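FMN-dependent nitronate monooxygenase (Shewanella oneidensis, PDB 5LSM) binds flavin mononucleotide and probably uses it to oxidise propionate 3-nitronate with molecular oxygen. Local coordinates at residues 216-221 against 235-240; 222-227 against 341-346; 241-246 against 256-261. One frame throughout, in Å; residues are numbered along the deposited sequence.

Interaction 1: residues 216-221 against 235-240; sequences GGIVDA and VQVGTA. With FMN (flavin mononucleotide), chain I.
I218 reaches from the loop after strand 212-215 to two valines of the neighbouring strand. Its CG2 branch does the touching, lying 3.9 Å from CG2 of V237 and as close to CB of V235. In both pairs the side chains cross obliquely. The ethyl arm turns elsewhere: with chi1 at -65°, CG1 stands beside the backbone N of I218, and CG2, anti to that N, takes the place facing the strand. V237 also lays both methyls against the carbonyl oxygen of I218. Farther along, V219 and A240 meet shallowly, V219 O lying 3.8 Å from CB of A240. Helix 221-229 closes over I218 and V235 through V224, and F198 of the second subunit packs on I218.

Between these backbones sits the FMN phosphate, gripped from both segments. G217 N donates to O2P of FMN at 3.0 Å, and G238 N to its O1P at 2.7 Å. T239 holds O3P of FMN through its backbone N and also through OG1, the latter at 2.5 Å; a bond with G325 N helps to place OG1. Two waters fill in: water 1 accepts from the N atoms of G216 and I218, and water 2 joins I218 O and A240 N to FMN O1P. Away from the phosphate, OE1 of Q236 accepts a bond from the ribityl O2' of FMN at 2.8 Å, at the end of an extended side chain. G216 and G217 both adopt positive phi angles. The turns after the seventh and eighth parallel strands, with glycines at G216, G217 and G238, offer main-chain N-H groups to the phosphate and form the phosphate-binding site characteristic of FMN-dependent TIM barrels.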
loop_
_atom_site.group_PDB
_atom_site.type_symbol
_atom_site.label_atom_id
_atom_site.label_comp_id
_atom_site.label_asym_id
_atom_site.label_seq_id
_atom_site.Cartn_x
_atom_site.Cartn_y
_atom_site.Cartn_z
ATOM N N GLY A 216 8.465 -2.078 5.407
ATOM C CA GLY A 216 7.334 -2.521 4.586
ATOM C C GLY A 216 7.746 -2.846 3.152
ATOM O O GLY A 216 7.777 -1.977 2.301
ATOM N N GLY A 217 8.121 -4.094 2.905
ATOM C CA GLY A 217 8.420 -4.560 1.551
ATOM C C GLY A 217 9.873 -4.431 1.141
ATOM O O GLY A 217 10.192 -4.526 -0.036
ATOM N N ILE A 218 10.766 -4.207 2.102
ATOM C CA ILE A 218 12.188 -4.128 1.787
ATOM C C ILE A 218 12.762 -5.516 1.956
ATOM O O ILE A 218 12.834 -6.042 3.082
ATOM C CB ILE A 218 12.950 -3.101 2.679
ATOM C CG1 ILE A 218 12.470 -1.666 2.412
ATOM C CG2 ILE A 218 14.443 -3.126 2.364
ATOM C CD1 ILE A 218 11.086 -1.370 2.930
ATOM N N VAL A 219 13.091 -6.144 0.829
ATOM C CA VAL A 219 13.374 -7.589 0.793
ATOM C C VAL A 219 14.674 -7.946 0.090
ATOM O O VAL A 219 15.096 -9.100 0.128
ATOM C CB VAL A 219 12.256 -8.373 0.094
ATOM C CG1 VAL A 219 10.939 -8.210 0.837
ATOM C CG2 VAL A 219 12.115 -7.928 -1.353
ATOM N N ASP A 220 15.320 -6.972 -0.547
ATOM C CA ASP A 220 16.493 -7.275 -1.346
ATOM C C ASP A 220 17.281 -6.013 -1.645
ATOM O O ASP A 220 16.936 -4.940 -1.161
ATOM C CB ASP A 220 16.082 -7.995 -2.643
ATOM C CG ASP A 220 15.146 -7.149 -3.541
ATOM O OD1 ASP A 220 15.133 -5.901 -3.421
ATOM O OD2 ASP A 220 14.434 -7.746 -4.389
ATOM N N ALA A 221 18.358 -6.154 -2.413
ATOM C CA ALA A 221 19.263 -5.047 -2.698
ATOM C C ALA A 221 18.546 -3.929 -3.425
ATOM O O ALA A 221 18.675 -2.772 -3.067
ATOM C CB ALA A 221 20.465 -5.534 -3.512
ATOM N N VAL A 235 16.918 0.862 6.758
ATOM C CA VAL A 235 15.749 0.034 6.468
ATOM C C VAL A 235 15.570 -1.046 7.518
ATOM O O VAL A 235 16.548 -1.603 8.019
ATOM C CB VAL A 235 15.835 -0.633 5.077
ATOM C CG1 VAL A 235 15.911 0.424 3.991
ATOM C CG2 VAL A 235 17.040 -1.556 4.989
ATOM N N GLN A 236 14.308 -1.351 7.819
ATOM C CA GLN A 236 13.961 -2.397 8.734
ATOM C C GLN A 236 13.366 -3.522 7.934
ATOM O O GLN A 236 12.382 -3.344 7.242
ATOM C CB GLN A 236 12.969 -1.902 9.802
ATOM C CG GLN A 236 12.721 -2.916 10.903
ATOM C CD GLN A 236 12.180 -2.307 12.186
ATOM O OE1 GLN A 236 11.075 -2.624 12.634
ATOM N NE2 GLN A 236 12.987 -1.505 12.823
ATOM N N VAL A 237 13.954 -4.700 8.081
ATOM C CA VAL A 237 13.659 -5.817 7.229
ATOM C C VAL A 237 13.174 -6.964 8.086
ATOM O O VAL A 237 13.878 -7.384 9.008
ATOM C CB VAL A 237 14.903 -6.247 6.458
ATOM C CG1 VAL A 237 14.645 -7.521 5.675
ATOM C CG2 VAL A 237 15.333 -5.134 5.539
ATOM N N GLY A 238 11.966 -7.455 7.780
ATOM C CA GLY A 238 11.318 -8.516 8.556
ATOM C C GLY A 238 11.123 -9.808 7.776
ATOM O O GLY A 238 11.843 -10.784 7.982
ATOM N N THR A 239 10.158 -9.804 6.868
ATOM C CA THR A 239 9.744 -11.008 6.169
ATOM C C THR A 239 10.899 -11.769 5.488
ATOM O O THR A 239 10.882 -12.992 5.445
ATOM C CB THR A 239 8.675 -10.653 5.142
ATOM O OG1 THR A 239 7.535 -10.120 5.822
ATOM C CG2 THR A 239 8.265 -11.866 4.334
ATOM N N ALA A 240 11.915 -11.056 5.009
ATOM C CA ALA A 240 12.969 -11.679 4.209
ATOM C C ALA A 240 14.006 -12.443 5.045
ATOM O O ALA A 240 14.767 -13.232 4.500
ATOM C CB ALA A 240 13.657 -10.648 3.323
HETATM N N1 FMN I . 7.247 -5.278 15.049
HETATM C C2 FMN I . 7.412 -5.044 16.383
HETATM O O2 FMN I . 7.557 -3.863 16.787
HETATM N N3 FMN I . 7.400 -6.038 17.295
HETATM C C4 FMN I . 7.235 -7.321 16.939
HETATM O O4 FMN I . 7.214 -8.237 17.780
HETATM C C4A FMN I . 7.042 -7.638 15.511
HETATM N N5 FMN I . 6.904 -8.903 15.107
HETATM C C5A FMN I . 6.799 -9.215 13.804
HETATM C C6 FMN I . 6.686 -10.560 13.465
HETATM C C7 FMN I . 6.588 -10.947 12.144
HETATM C C7M FMN I . 6.439 -12.415 11.837
HETATM C C8 FMN I . 6.598 -9.906 11.076
HETATM C C8M FMN I . 6.477 -10.330 9.628
HETATM C C9 FMN I . 6.707 -8.549 11.411
HETATM C C9A FMN I . 6.808 -8.151 12.755
HETATM N N10 FMN I . 6.968 -6.792 13.171
HETATM C C10 FMN I . 7.069 -6.522 14.553
HETATM C "C1'" FMN I . 6.957 -5.663 12.223
HETATM C "C2'" FMN I . 8.347 -5.368 11.685
HETATM O "O2'" FMN I . 9.073 -4.601 12.663
HETATM C "C3'" FMN I . 8.276 -4.593 10.362
HETATM O "O3'" FMN I . 7.344 -3.514 10.486
HETATM C "C4'" FMN I . 7.827 -5.435 9.166
HETATM O "O4'" FMN I . 8.307 -6.784 9.208
HETATM C "C5'" FMN I . 8.300 -4.743 7.898
HETATM O "O5'" FMN I . 7.762 -5.362 6.731
HETATM P P FMN I . 8.403 -6.658 6.026
HETATM O O1P FMN I . 9.903 -6.582 6.206
HETATM O O2P FMN I . 7.952 -6.508 4.596
HETATM O O3P FMN I . 7.760 -7.768 6.779
HETATM O O HOH W 1 10.464 -4.082 5.166
HETATM O O HOH W 2 11.079 -8.094 4.405
#

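Interaction 2: residues 222-227 against 341-346; sequences TTVRAA and RSFVLS
V224 and R225, consecutive on helix 221-229, both point at the turn that follows helix 336-342. Helix 221-229 belongs to the TIM-barrel framework, linking parallel strands 212-215 and 234-237 as the helix of a beta-alpha-beta crossover; the type I beta turn from S342 to L345 brings the C-terminal part of the chain up beside it.

The apolar part of the contact is made by V224. Its CG2 lies 3.9 Å from CB of F343, the two side chains crossing at about a right angle. The same valine faces the backbone: CG1, placed anti to the backbone N by a chi1 of 171°, is 3.3 Å from the carbonyl oxygen of F343. Beyond CB the phenyl group leads away from the helix and packs on V237 and I15, so the contact is continuous with the barrel strands. At the outer end, CD of R225 runs past CB of S346 at 3.8 Å, with CB of the arginine also near it. T229 of the second subunit packs on R225, and the contact therefore borders the dimer interface.

Polar bonding between the segments rests on R225. The side chain is extended as far as NE, carrying the guanidinium past the S346 methylene to the carbonyl beyond. S346 O lies at the edge of that group, near its plane, and accepts a hydrogen bond from NH1 of R225; the modelled NH1 to O length of 2.5 Å and the bent N-H...O angle of 124° leave its exact geometry doubtful.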
loop_
_atom_site.group_PDB
_atom_site.type_symbol
_atom_site.label_atom_id
_atom_site.label_comp_id
_atom_site.label_asym_id
_atom_site.label_seq_id
_atom_site.Cartn_x
_atom_site.Cartn_y
_atom_site.Cartn_z
ATOM N N THR A 222 17.785 -4.272 -4.442
ATOM C CA THR A 222 17.068 -3.267 -5.202
ATOM C C THR A 222 16.123 -2.474 -4.325
ATOM O O THR A 222 16.082 -1.260 -4.407
ATOM C CB THR A 222 16.266 -3.909 -6.339
ATOM O OG1 THR A 222 17.173 -4.341 -7.343
ATOM C CG2 THR A 222 15.287 -2.930 -6.954
ATOM N N THR A 223 15.340 -3.161 -3.502
ATOM C CA THR A 223 14.333 -2.475 -2.710
ATOM C C THR A 223 14.980 -1.654 -1.591
ATOM O O THR A 223 14.494 -0.560 -1.253
ATOM C CB THR A 223 13.263 -3.432 -2.126
ATOM O OG1 THR A 223 13.878 -4.630 -1.665
ATOM C CG2 THR A 223 12.182 -3.774 -3.177
ATOM N N VAL A 224 16.090 -2.146 -1.053
ATOM C CA VAL A 224 16.871 -1.356 -0.095
ATOM C C VAL A 224 17.287 -0.060 -0.787
ATOM O O VAL A 224 17.122 1.035 -0.226
ATOM C CB VAL A 224 18.095 -2.149 0.439
ATOM C CG1 VAL A 224 19.030 -1.278 1.263
ATOM C CG2 VAL A 224 17.629 -3.325 1.286
ATOM N N ARG A 225 17.682 -0.181 -2.057
ATOM C CA ARG A 225 18.162 0.977 -2.834
ATOM C C ARG A 225 17.052 2.006 -3.051
ATOM O O ARG A 225 17.250 3.191 -2.800
ATOM C CB ARG A 225 18.764 0.554 -4.197
ATOM C CG ARG A 225 19.450 1.702 -4.944
ATOM C CD ARG A 225 20.142 1.278 -6.241
ATOM N NE ARG A 225 20.652 2.444 -6.982
ATOM C CZ ARG A 225 21.741 3.164 -6.667
ATOM N NH1 ARG A 225 22.533 2.817 -5.652
ATOM N NH2 ARG A 225 22.045 4.242 -7.382
ATOM N N ALA A 226 15.904 1.543 -3.536
ATOM C CA ALA A 226 14.729 2.406 -3.685
ATOM C C ALA A 226 14.400 3.144 -2.400
ATOM O O ALA A 226 14.061 4.308 -2.443
ATOM C CB ALA A 226 13.529 1.589 -4.128
ATOM N N ALA A 227 14.493 2.464 -1.257
ATOM C CA ALA A 227 14.197 3.099 0.038
ATOM C C ALA A 227 15.154 4.235 0.335
ATOM O O ALA A 227 14.724 5.321 0.680
ATOM C CB ALA A 227 14.223 2.083 1.176
ATOM N N ARG A 341 24.341 -9.006 4.257
ATOM C CA ARG A 341 25.244 -8.471 3.239
ATOM C C ARG A 341 24.656 -8.415 1.816
ATOM O O ARG A 341 25.022 -7.530 1.056
ATOM C CB ARG A 341 26.547 -9.278 3.211
ATOM C CG ARG A 341 27.397 -9.169 4.463
ATOM C CD ARG A 341 28.516 -10.213 4.496
ATOM N NE ARG A 341 28.904 -10.446 5.884
ATOM C CZ ARG A 341 28.768 -11.589 6.551
ATOM N NH1 ARG A 341 28.439 -12.723 5.939
ATOM N NH2 ARG A 341 29.034 -11.603 7.849
ATOM N N SER A 342 23.805 -9.375 1.434
ATOM C CA SER A 342 22.966 -9.231 0.201
ATOM C C SER A 342 22.467 -7.783 0.053
ATOM O O SER A 342 22.485 -7.214 -1.043
ATOM C CB SER A 342 21.725 -10.165 0.213
ATOM N N PHE A 343 21.961 -7.232 1.160
ATOM C CA PHE A 343 21.062 -6.083 1.123
ATOM C C PHE A 343 21.778 -4.772 0.841
ATOM O O PHE A 343 21.123 -3.772 0.565
ATOM C CB PHE A 343 20.315 -5.948 2.460
ATOM C CG PHE A 343 19.393 -7.093 2.777
ATOM C CD1 PHE A 343 18.783 -7.830 1.771
ATOM C CD2 PHE A 343 19.071 -7.375 4.085
ATOM C CE1 PHE A 343 17.921 -8.867 2.076
ATOM C CE2 PHE A 343 18.166 -8.372 4.391
ATOM C CZ PHE A 343 17.599 -9.128 3.386
ATOM N N VAL A 344 23.103 -4.746 0.997
ATOM C CA VAL A 344 23.849 -3.483 0.943
ATOM C C VAL A 344 24.753 -3.335 -0.283
ATOM O O VAL A 344 25.423 -2.329 -0.433
ATOM C CB VAL A 344 24.666 -3.271 2.225
ATOM C CG1 VAL A 344 23.767 -3.378 3.439
ATOM C CG2 VAL A 344 25.791 -4.280 2.328
ATOM N N LEU A 345 24.701 -4.297 -1.198
ATOM C CA LEU A 345 25.478 -4.251 -2.448
ATOM C C LEU A 345 25.248 -3.011 -3.324
ATOM O O LEU A 345 26.169 -2.565 -4.009
ATOM C CB LEU A 345 25.179 -5.487 -3.288
ATOM C CG LEU A 345 25.922 -6.787 -2.998
ATOM C CD1 LEU A 345 26.836 -6.704 -1.792
ATOM C CD2 LEU A 345 24.934 -7.932 -2.848
ATOM N N SER A 346 24.018 -2.507 -3.359
ATOM C CA SER A 346 23.661 -1.401 -4.262
ATOM C C SER A 346 23.889 -0.007 -3.655
ATOM O O SER A 346 23.555 0.994 -4.286
ATOM C CB SER A 346 22.196 -1.517 -4.718
ATOM O OG SER A 346 22.014 -2.577 -5.645
#

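Interaction 3: residues 241-246 against 256-261; sequences YLLCPE and ALQSDA
L257, in the C-terminal part of helix 251-258, points at the loop following strand 234-237 and can be traced from its CB outward. CB heads toward residues 241-246, and a chi1 of -69° sets CG anti to the carbonyl carbon. The branching at CG presents both methyls to the loop. CD1 is the busier: it sits 3.8 Å from CB of L242 and 4.0 Å from CD2 of L243, thus bridging consecutive leucines. CD2 reaches the tip of L242, 4.1 Å from its CD1. L257 lies roughly perpendicular to L242 but runs antiparallel alongside L243.

L243 uses its other methyl on the next residue, CD1 lying 3.8 Å from CG of Q258. This last pair is at the exposed margin of an otherwise buried apolar cluster.

The two segments are each held by local bonds. C244 N returns to Y241 O, closing a type I beta turn that carries L242 and L243 at its middle positions. S259 OG donates to A256 O at 2.6 Å, on a lone pair and in the carbonyl plane. R254 adds hydrogen bonds to the carbonyls of L243 and C244. The side chain of L242 also comes to about 4 Å from FMN, at nearest atoms, so the cluster joins helix 251-258 to the loop after the eighth TIM-barrel strand, beside the flavin site.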
loop_
_atom_site.group_PDB
_atom_site.type_symbol
_atom_site.label_atom_id
_atom_site.label_comp_id
_atom_site.label_asym_id
_atom_site.label_seq_id
_atom_site.Cartn_x
_atom_site.Cartn_y
_atom_site.Cartn_z
ATOM N N TYR A 241 13.983 -12.277 6.364
ATOM C CA TYR A 241 14.761 -13.155 7.261
ATOM C C TYR A 241 14.067 -14.473 7.675
ATOM O O TYR A 241 14.681 -15.295 8.344
ATOM C CB TYR A 241 15.156 -12.401 8.532
ATOM C CG TYR A 241 16.237 -11.379 8.334
ATOM C CD1 TYR A 241 17.549 -11.773 8.151
ATOM C CD2 TYR A 241 15.953 -10.002 8.361
ATOM C CE1 TYR A 241 18.561 -10.831 7.989
ATOM C CE2 TYR A 241 16.964 -9.054 8.256
ATOM C CZ TYR A 241 18.270 -9.480 8.060
ATOM O OH TYR A 241 19.296 -8.572 7.920
ATOM N N LEU A 242 12.792 -14.659 7.319
ATOM C CA LEU A 242 11.960 -15.688 7.971
ATOM C C LEU A 242 12.308 -17.127 7.587
ATOM O O LEU A 242 11.823 -18.071 8.217
ATOM C CB LEU A 242 10.474 -15.456 7.685
ATOM C CG LEU A 242 9.822 -14.272 8.395
ATOM C CD1 LEU A 242 8.404 -14.076 7.870
ATOM C CD2 LEU A 242 9.832 -14.445 9.907
ATOM N N LEU A 243 13.122 -17.298 6.549
ATOM C CA LEU A 243 13.568 -18.624 6.158
ATOM C C LEU A 243 15.019 -18.880 6.551
ATOM O O LEU A 243 15.551 -19.959 6.259
ATOM C CB LEU A 243 13.415 -18.824 4.640
ATOM C CG LEU A 243 11.999 -18.920 4.075
ATOM C CD1 LEU A 243 12.059 -19.318 2.607
ATOM C CD2 LEU A 243 11.169 -19.911 4.856
ATOM N N CYS A 244 15.667 -17.893 7.168
ATOM C CA CYS A 244 17.054 -18.060 7.631
ATOM C C CYS A 244 17.106 -19.119 8.718
ATOM O O CYS A 244 16.170 -19.233 9.512
ATOM C CB CYS A 244 17.600 -16.749 8.195
ATOM S SG CYS A 244 17.796 -15.463 6.947
ATOM N N PRO A 245 18.203 -19.891 8.774
ATOM C CA PRO A 245 18.336 -20.924 9.823
ATOM C C PRO A 245 18.361 -20.364 11.245
ATOM O O PRO A 245 18.114 -21.106 12.191
ATOM C CB PRO A 245 19.672 -21.617 9.492
ATOM C CG PRO A 245 20.399 -20.683 8.593
ATOM C CD PRO A 245 19.377 -19.833 7.891
ATOM N N GLU A 246 18.675 -19.078 11.403
ATOM C CA GLU A 246 18.709 -18.473 12.737
ATOM C C GLU A 246 17.296 -18.205 13.253
ATOM O O GLU A 246 17.068 -18.129 14.452
ATOM C CB GLU A 246 19.534 -17.185 12.738
ATOM C CG GLU A 246 21.042 -17.402 12.606
ATOM C CD GLU A 246 21.506 -17.620 11.167
ATOM O OE1 GLU A 246 20.677 -17.498 10.231
ATOM O OE2 GLU A 246 22.707 -17.925 10.972
ATOM N N ALA A 256 4.208 -22.216 4.114
ATOM C CA ALA A 256 3.271 -21.240 3.605
ATOM C C ALA A 256 4.022 -20.136 2.866
ATOM O O ALA A 256 3.689 -19.820 1.725
ATOM C CB ALA A 256 2.439 -20.668 4.746
ATOM N N LEU A 257 5.080 -19.606 3.485
ATOM C CA LEU A 257 5.915 -18.580 2.830
ATOM C C LEU A 257 6.418 -18.987 1.437
ATOM O O LEU A 257 6.657 -18.126 0.592
ATOM C CB LEU A 257 7.118 -18.234 3.698
ATOM C CG LEU A 257 6.829 -17.490 4.994
ATOM C CD1 LEU A 257 7.983 -17.684 5.976
ATOM C CD2 LEU A 257 6.565 -16.016 4.725
ATOM N N GLN A 258 6.660 -20.275 1.229
ATOM C CA GLN A 258 7.289 -20.754 -0.017
ATOM C C GLN A 258 6.247 -21.124 -1.073
ATOM O O GLN A 258 6.541 -21.147 -2.264
ATOM C CB GLN A 258 8.196 -21.963 0.261
ATOM C CG GLN A 258 9.587 -21.577 0.728
ATOM C CD GLN A 258 10.264 -22.658 1.545
ATOM O OE1 GLN A 258 9.681 -23.207 2.481
ATOM N NE2 GLN A 258 11.512 -22.946 1.219
ATOM N N SER A 259 5.026 -21.388 -0.628
ATOM C CA SER A 259 3.908 -21.630 -1.532
ATOM C C SER A 259 3.466 -20.362 -2.269
ATOM O O SER A 259 3.844 -19.253 -1.906
ATOM C CB SER A 259 2.728 -22.176 -0.742
ATOM O OG SER A 259 2.169 -21.156 0.066
ATOM N N ASP A 260 2.588 -20.534 -3.248
ATOM C CA ASP A 260 2.059 -19.405 -3.985
ATOM C C ASP A 260 0.860 -18.747 -3.286
ATOM O O ASP A 260 0.470 -17.629 -3.631
ATOM C CB ASP A 260 1.747 -19.792 -5.444
ATOM C CG ASP A 260 0.704 -20.892 -5.561
ATOM O OD1 ASP A 260 -0.256 -20.899 -4.764
ATOM O OD2 ASP A 260 0.822 -21.722 -6.491
ATOM N N ALA A 261 0.347 -19.384 -2.236
ATOM C CA ALA A 261 -0.522 -18.691 -1.265
ATOM C C ALA A 261 0.178 -17.483 -0.588
ATOM O O ALA A 261 -0.461 -16.483 -0.259
ATOM C CB ALA A 261 -1.005 -19.676 -0.207
#

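How the interactions relate
Interactions 1 and 2 pack directly on each other, their centres 9 Å apart: CG2 of I218 meets CG2 of V224 at 3.4 Å, and V219 O meets CE1 of F343 at the same distance. Their segments alternate along the chain, and both contacts touch the second subunit. Interaction 3 continues directly from 235-240, with its centre 13 Å from that of interaction 1, and lies within the loop closed by interaction 2; the centres of these two are 20 Å apart, yet Y241 OH packs 3.7 Å from F343 CE2. Interaction 1 binds FMN directly, interaction 3 borders it through L242, and the F343 side chain of interaction 2 stays about 9 Å away.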